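Local coordinates for aspartate-semialdehyde dehydrogenase (Vibrio cholerae, PDB 2QZ9), which catalyses the NADPH-dependent reductive dephosphorylation of L-aspartyl-4-phosphate to L-aspartate-semialdehyde, a step on the routes to lysine and methionine, at the interface of chains A and B. Numbering follows the deposited sequence. Chains: chain A/B, Aspartate-semialdehyde dehydrogenase.

Contact 1: the interface of chains A and B. Residues chain A 151, 230-232; chain B 301-303.
Strands 151-158 and 230-234 of chain A meet the loop 301-303 of chain B, with B:Ser302 set against A:Arg151, A:Met230 and A:Asn232. A hydrogen bond runs from A:Arg151 NE, the inner nitrogen of the guanidinium, to the hydroxyl B:Ser302 OG at 2.8 Å. It is nearly straight, 168° at the hydrogen. The hydroxyl lies close to the guanidinium plane, in line with the N-H of NE. A:Arg151 has CG anti to its backbone N (chi1 176°) and runs extended to NE, which carries the guanidinium across to the loop. B:Ser302 holds OG between its own backbone N and carbonyl carbon, which turns the hydroxyl toward A:Arg151. B:His303 crosses A:Arg151 at about a right angle and brings CD2 over one face of the guanidinium, 3.9 Å from A:Arg151 CZ. This corner of the imidazole points at the face, and the planes, 53° apart, are too steeply inclined for a stack. If the histidine were protonated, the two charges would probably disfavour each other.

The carbon side of B:Ser302 is packed as well. Its CB touches A:Met230 CB at 3.6 Å and A:Asn232 CB at 3.7 Å. The bent A:Met230 chain passes by the serine carbonyl, with CG 3.4 Å from B:Ser302 O. The patch lets a loop of one subunit dock on two strands of the other, and so helps to hold the homodimer together.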
# COMPACT_ATOMS: atom_id res chain seq x y z
N ARG A 151 6.43 -18.30 6.94
CA ARG A 151 6.68 -16.85 7.01
C ARG A 151 5.65 -16.03 6.23
O ARG A 151 5.28 -16.38 5.10
CB ARG A 151 8.12 -16.57 6.54
CG ARG A 151 8.54 -15.12 6.47
CD ARG A 151 10.06 -15.01 6.50
NE ARG A 151 10.48 -13.61 6.45
CZ ARG A 151 10.95 -13.00 5.37
NH1 ARG A 151 11.05 -13.67 4.22
NH2 ARG A 151 11.31 -11.72 5.43
N MET A 230 6.53 -16.91 11.26
CA MET A 230 7.19 -15.63 11.21
C MET A 230 6.28 -14.63 10.50
O MET A 230 5.67 -14.95 9.50
CB MET A 230 8.55 -15.78 10.52
CG MET A 230 9.54 -16.69 11.30
SD MET A 230 9.94 -16.11 12.96
CE MET A 230 8.81 -17.03 13.99
N VAL A 231 6.14 -13.44 11.07
CA VAL A 231 5.24 -12.43 10.51
C VAL A 231 6.01 -11.13 10.39
O VAL A 231 6.56 -10.64 11.37
CB VAL A 231 3.94 -12.24 11.37
CG1 VAL A 231 2.95 -11.30 10.67
CG2 VAL A 231 3.29 -13.58 11.69
N ASN A 232 6.03 -10.56 9.18
CA ASN A 232 6.79 -9.34 8.90
C ASN A 232 5.89 -8.28 8.28
O ASN A 232 5.71 -8.25 7.06
CB ASN A 232 7.95 -9.70 7.97
CG ASN A 232 8.89 -8.54 7.72
OD1 ASN A 232 9.62 -8.54 6.72
ND2 ASN A 232 8.90 -7.55 8.62
N ILE B 301 12.30 -8.86 11.99
CA ILE B 301 12.17 -9.83 13.08
C ILE B 301 11.75 -11.23 12.63
O ILE B 301 11.85 -12.18 13.40
CB ILE B 301 11.21 -9.31 14.17
CG1 ILE B 301 9.83 -9.02 13.57
CG2 ILE B 301 11.80 -8.07 14.84
CD1 ILE B 301 8.79 -8.55 14.58
N SER B 302 11.30 -11.36 11.39
CA SER B 302 10.82 -12.62 10.85
C SER B 302 11.90 -13.44 10.13
O SER B 302 11.65 -14.55 9.68
CB SER B 302 9.63 -12.37 9.91
OG SER B 302 10.06 -11.93 8.63
N HIS B 303 13.11 -12.89 10.03
CA HIS B 303 14.19 -13.48 9.23
C HIS B 303 15.56 -13.17 9.85
O HIS B 303 15.72 -12.12 10.49
CB HIS B 303 14.14 -12.90 7.81
CG HIS B 303 14.84 -13.74 6.79
ND1 HIS B 303 16.16 -13.55 6.46
CD2 HIS B 303 14.40 -14.77 6.03
CE1 HIS B 303 16.51 -14.43 5.53
NE2 HIS B 303 15.46 -15.18 5.25

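Contact 2: the interface of chains A and B. Residues chain A 191-192, 194-197; chain B 240, 281-283.
A:Asn196 turns its CG anti to the backbone N (chi1 -153°), which sends the carboxamide to B:Thr281 and B:Val283. B:Thr281 holds OG1 between its backbone N and carbonyl carbon (chi1 63°), where A:Gln191 and A:Asn196 can both reach it. In this homodimer of an aspartate-semialdehyde dehydrogenase, loop residues of chain A meet the start of helix 282-286 of chain B.

A:Asn196 OD1 accepts from the backbone B:Val283 N at 2.9 Å. That donor stands 55° above the carbonyl plane. OD1 thus takes up an N-H in the first helical turn, and the helix end may polarise the amide. The other end of the amide, ND2, gives an almost straight bond to B:Thr281 OG1 at 3.1 Å. ND2 also donates to the backbone A:Gln192 O at 2.8 Å. Both acceptors lie in the amide plane, which helps to fix its rotation. A:Gln191 and B:Thr281 meet tip to tip, and the hydroxyl OG1 donates to the amide oxygen A:Gln191 OE1 at 2.7 Å.

B:Val283 packs CB against A:Asn196 CG and lays CG1 across the end of A:Gln192, 3.6 Å from its CD. B:Val240 CG2 lies 3.8 Å from A:Asn196 CA. A water links A:Cys197 O to B:Gln282 N and to the side-chain oxygen B:Gln282 OE1.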
# COMPACT_ATOMS: atom_id res chain seq x y z
N GLN A 191 1.35 13.39 9.89
CA GLN A 191 1.49 13.98 8.55
C GLN A 191 0.11 14.09 7.92
O GLN A 191 -0.87 13.58 8.46
CB GLN A 191 2.46 13.18 7.67
CG GLN A 191 3.81 12.89 8.33
CD GLN A 191 4.95 12.69 7.34
OE1 GLN A 191 4.84 13.00 6.16
NE2 GLN A 191 6.07 12.18 7.84
N GLN A 192 0.04 14.80 6.79
CA GLN A 192 -1.21 14.96 6.03
C GLN A 192 -1.62 13.61 5.44
O GLN A 192 -0.78 12.87 4.92
CB GLN A 192 -0.99 15.98 4.91
CG GLN A 192 -2.19 16.21 3.98
CD GLN A 192 -1.81 16.98 2.72
OE1 GLN A 192 -2.21 16.60 1.61
NE2 GLN A 192 -1.03 18.05 2.87
N ALA A 194 -4.84 13.27 3.44
CA ALA A 194 -5.48 13.54 2.16
C ALA A 194 -4.44 13.44 1.05
O ALA A 194 -3.37 14.03 1.14
CB ALA A 194 -6.13 14.92 2.17
N PHE A 195 -4.74 12.64 0.02
CA PHE A 195 -3.82 12.38 -1.10
C PHE A 195 -2.41 11.95 -0.67
O PHE A 195 -1.42 12.32 -1.31
CB PHE A 195 -3.69 13.60 -2.03
CG PHE A 195 -4.99 14.21 -2.42
CD1 PHE A 195 -5.29 15.52 -2.04
CD2 PHE A 195 -5.92 13.51 -3.18
CE1 PHE A 195 -6.51 16.12 -2.41
CE2 PHE A 195 -7.13 14.09 -3.55
CZ PHE A 195 -7.42 15.40 -3.16
N ASN A 196 -2.33 11.19 0.42
CA ASN A 196 -1.05 10.76 0.97
C ASN A 196 -1.13 9.36 1.60
O ASN A 196 -2.22 8.86 1.89
CB ASN A 196 -0.54 11.79 2.00
CG ASN A 196 0.97 11.81 2.12
OD1 ASN A 196 1.70 11.45 1.20
ND2 ASN A 196 1.46 12.28 3.27
N CYS A 197 0.03 8.75 1.82
CA CYS A 197 0.11 7.45 2.50
C CYS A 197 1.07 7.66 3.64
O CYS A 197 2.14 8.23 3.45
CB CYS A 197 0.60 6.33 1.55
SG CYS A 197 -0.46 6.10 0.09
N VAL B 240 -3.26 9.27 -4.63
CA VAL B 240 -2.23 10.25 -4.42
C VAL B 240 -1.93 10.83 -5.80
O VAL B 240 -2.08 10.12 -6.80
CB VAL B 240 -1.00 9.56 -3.81
CG1 VAL B 240 0.22 10.47 -3.77
CG2 VAL B 240 -1.33 9.02 -2.41
N THR B 281 7.07 11.02 3.29
CA THR B 281 5.84 10.70 2.57
C THR B 281 5.79 11.42 1.22
O THR B 281 6.58 12.32 0.95
CB THR B 281 4.58 11.05 3.36
OG1 THR B 281 4.53 12.47 3.57
CG2 THR B 281 4.49 10.28 4.71
N GLN B 282 4.83 11.00 0.40
CA GLN B 282 4.67 11.51 -0.95
C GLN B 282 4.37 13.02 -0.97
O GLN B 282 5.14 13.80 -1.54
CB GLN B 282 3.60 10.70 -1.69
CG GLN B 282 4.05 9.28 -2.06
CD GLN B 282 2.91 8.29 -2.05
OE1 GLN B 282 2.35 7.98 -0.99
NE2 GLN B 282 2.56 7.76 -3.22
N VAL B 283 3.27 13.42 -0.33
CA VAL B 283 2.83 14.83 -0.28
C VAL B 283 3.84 15.75 0.42
O VAL B 283 4.06 16.89 -0.01
CB VAL B 283 1.44 14.97 0.40
CG1 VAL B 283 1.11 16.43 0.71
CG2 VAL B 283 0.37 14.39 -0.47
O HOH W 1 3.82 8.30 1.11

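Contact 3: the interface of chains A and B. Residues chain A 155-157, 234, 236, 247; chain B 155, 157, 247, 249, 310.
Hydrogen bonds across the contact join A:Thr155 to B:Thr155, A:Thr156 to B:Tyr157 and A:Thr234 to B:His249. The two Thr155 hydroxyls meet tip to tip, with A:Thr155 OG1 2.5 Å from B:Thr155 OG1. Either could be the donor. Each has OG1 between its backbone N and carbonyl carbon (chi1 71° in A, much the same in B), which points the hydroxyl at its twin. The phenol B:Tyr157 OH donates to the backbone A:Thr156 O at 2.9 Å, from 41° above the carbonyl plane. A:Thr234 OG1 pairs with the imidazole B:His249 NE2 at 2.8 Å, and here too either could donate. Within chain A, A:Val236 N donates to A:Thr156 OG1 at 3.1 Å and ties the two segments together.

The tyrosine rings stack: A:Tyr157 and B:Tyr157 have planes 11° apart and centroids at 4.2 Å. They are offset, each meeting the other toward its rim; the closest approach of their carbons is too short to be trusted. B:Trp310 lies by the opposite face of B:Tyr157, near its rim.

Apolar contacts come from A:Val236, whose CG2 touches B:Tyr157 CZ at 3.6 Å and B:Trp310 CZ3 at 3.7 Å, meeting both side chains tip to tip. The methyl A:Thr155 CG2 rests on B:Ala247 CB at 3.7 Å.

Strands 151-158 of both chains meet here at the two-fold axis. Strand 244-252 of both chains, strand 230-234 of A with the loop after it, and strand 306-313 of B lie beside them.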
# COMPACT_ATOMS: atom_id res chain seq x y z
N THR A 155 1.88 -6.12 3.82
CA THR A 155 1.82 -4.67 3.89
C THR A 155 0.36 -4.29 3.73
O THR A 155 -0.37 -4.94 2.99
CB THR A 155 2.69 -3.96 2.81
OG1 THR A 155 2.09 -4.14 1.51
CG2 THR A 155 4.11 -4.53 2.80
N THR A 156 -0.05 -3.26 4.45
CA THR A 156 -1.46 -2.97 4.56
C THR A 156 -1.80 -1.62 3.97
O THR A 156 -0.93 -0.76 3.79
CB THR A 156 -1.94 -3.03 6.03
OG1 THR A 156 -1.45 -1.88 6.73
CG2 THR A 156 -1.42 -4.30 6.72
N TYR A 157 -3.07 -1.47 3.62
CA TYR A 157 -3.59 -0.28 2.99
C TYR A 157 -4.81 0.02 3.84
O TYR A 157 -5.92 -0.41 3.52
CB TYR A 157 -3.93 -0.59 1.52
CG TYR A 157 -2.70 -0.97 0.69
CD1 TYR A 157 -2.06 -2.21 0.87
CD2 TYR A 157 -2.17 -0.09 -0.25
CE1 TYR A 157 -0.92 -2.54 0.14
CE2 TYR A 157 -1.04 -0.43 -0.99
CZ TYR A 157 -0.43 -1.65 -0.78
OH TYR A 157 0.69 -1.96 -1.50
N THR A 234 4.43 -4.30 7.38
CA THR A 234 4.50 -2.84 7.31
C THR A 234 3.05 -2.35 7.17
O THR A 234 2.37 -2.67 6.19
CB THR A 234 5.32 -2.31 6.10
OG1 THR A 234 6.70 -2.68 6.23
CG2 THR A 234 5.23 -0.78 5.97
N VAL A 236 0.33 0.72 6.77
CA VAL A 236 0.26 2.05 6.15
C VAL A 236 -1.18 2.60 6.17
O VAL A 236 -2.11 1.89 5.79
CB VAL A 236 0.79 2.03 4.68
CG1 VAL A 236 0.79 3.43 4.06
CG2 VAL A 236 2.22 1.40 4.59
N ALA A 247 -1.74 -6.66 1.15
CA ALA A 247 -0.94 -7.43 0.24
C ALA A 247 -0.19 -8.50 1.03
O ALA A 247 0.69 -8.18 1.84
CB ALA A 247 0.04 -6.48 -0.41
N THR B 155 5.91 -4.08 -2.05
CA THR B 155 4.58 -3.66 -2.46
C THR B 155 4.60 -2.15 -2.59
O THR B 155 5.25 -1.46 -1.79
CB THR B 155 3.47 -4.08 -1.49
OG1 THR B 155 3.63 -3.35 -0.27
CG2 THR B 155 3.52 -5.59 -1.20
N TYR B 157 2.93 1.86 -3.41
CA TYR B 157 1.86 2.81 -3.16
C TYR B 157 2.05 3.85 -4.27
O TYR B 157 2.79 4.80 -4.09
CB TYR B 157 2.05 3.38 -1.75
CG TYR B 157 1.91 2.31 -0.69
CD1 TYR B 157 2.88 1.31 -0.54
CD2 TYR B 157 0.79 2.25 0.12
CE1 TYR B 157 2.74 0.30 0.41
CE2 TYR B 157 0.64 1.26 1.08
CZ TYR B 157 1.61 0.29 1.22
OH TYR B 157 1.43 -0.71 2.15
N ALA B 247 6.95 -0.21 0.11
CA ALA B 247 7.30 -1.00 1.27
C ALA B 247 8.23 -2.13 0.81
O ALA B 247 7.81 -3.02 0.06
CB ALA B 247 6.02 -1.55 1.86
N HIS B 249 10.92 -5.22 1.74
CA HIS B 249 11.39 -6.18 2.75
C HIS B 249 12.45 -7.05 2.08
O HIS B 249 12.11 -7.95 1.32
CB HIS B 249 10.22 -7.06 3.27
CG HIS B 249 9.08 -6.30 3.90
ND1 HIS B 249 7.91 -6.91 4.30
CD2 HIS B 249 8.93 -4.98 4.19
CE1 HIS B 249 7.10 -6.01 4.82
NE2 HIS B 249 7.69 -4.83 4.76
N TRP B 310 11.23 1.89 3.82
CA TRP B 310 10.19 2.62 3.14
C TRP B 310 10.89 3.57 2.18
O TRP B 310 11.74 4.38 2.58
CB TRP B 310 9.37 3.38 4.18
CG TRP B 310 8.25 4.25 3.66
CD1 TRP B 310 8.24 5.63 3.62
CD2 TRP B 310 6.97 3.83 3.17
NE1 TRP B 310 7.05 6.07 3.13
CE2 TRP B 310 6.25 5.00 2.83
CE3 TRP B 310 6.37 2.57 2.96
CZ2 TRP B 310 4.95 4.96 2.32
CZ3 TRP B 310 5.07 2.53 2.44
CH2 TRP B 310 4.37 3.72 2.12

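Contact 3 lies between the other two. Its C-alpha centre is about 15 Å from that of contact 1 and 14 Å from that of contact 2, which are themselves about 28 Å apart. Contacts 1 and 3 share strands 151-158 and 230-234 of chain A. Contact 2 uses loops and the start of helix 282-286 instead. The two-fold symmetry repeats each patch with the chains exchanged. Strand packing at the centre is flanked by loop contacts on either side. Strand 244-252, used in contact 3, begins at His244, the expected proton acceptor of the family. The dimer interface may help to place that residue.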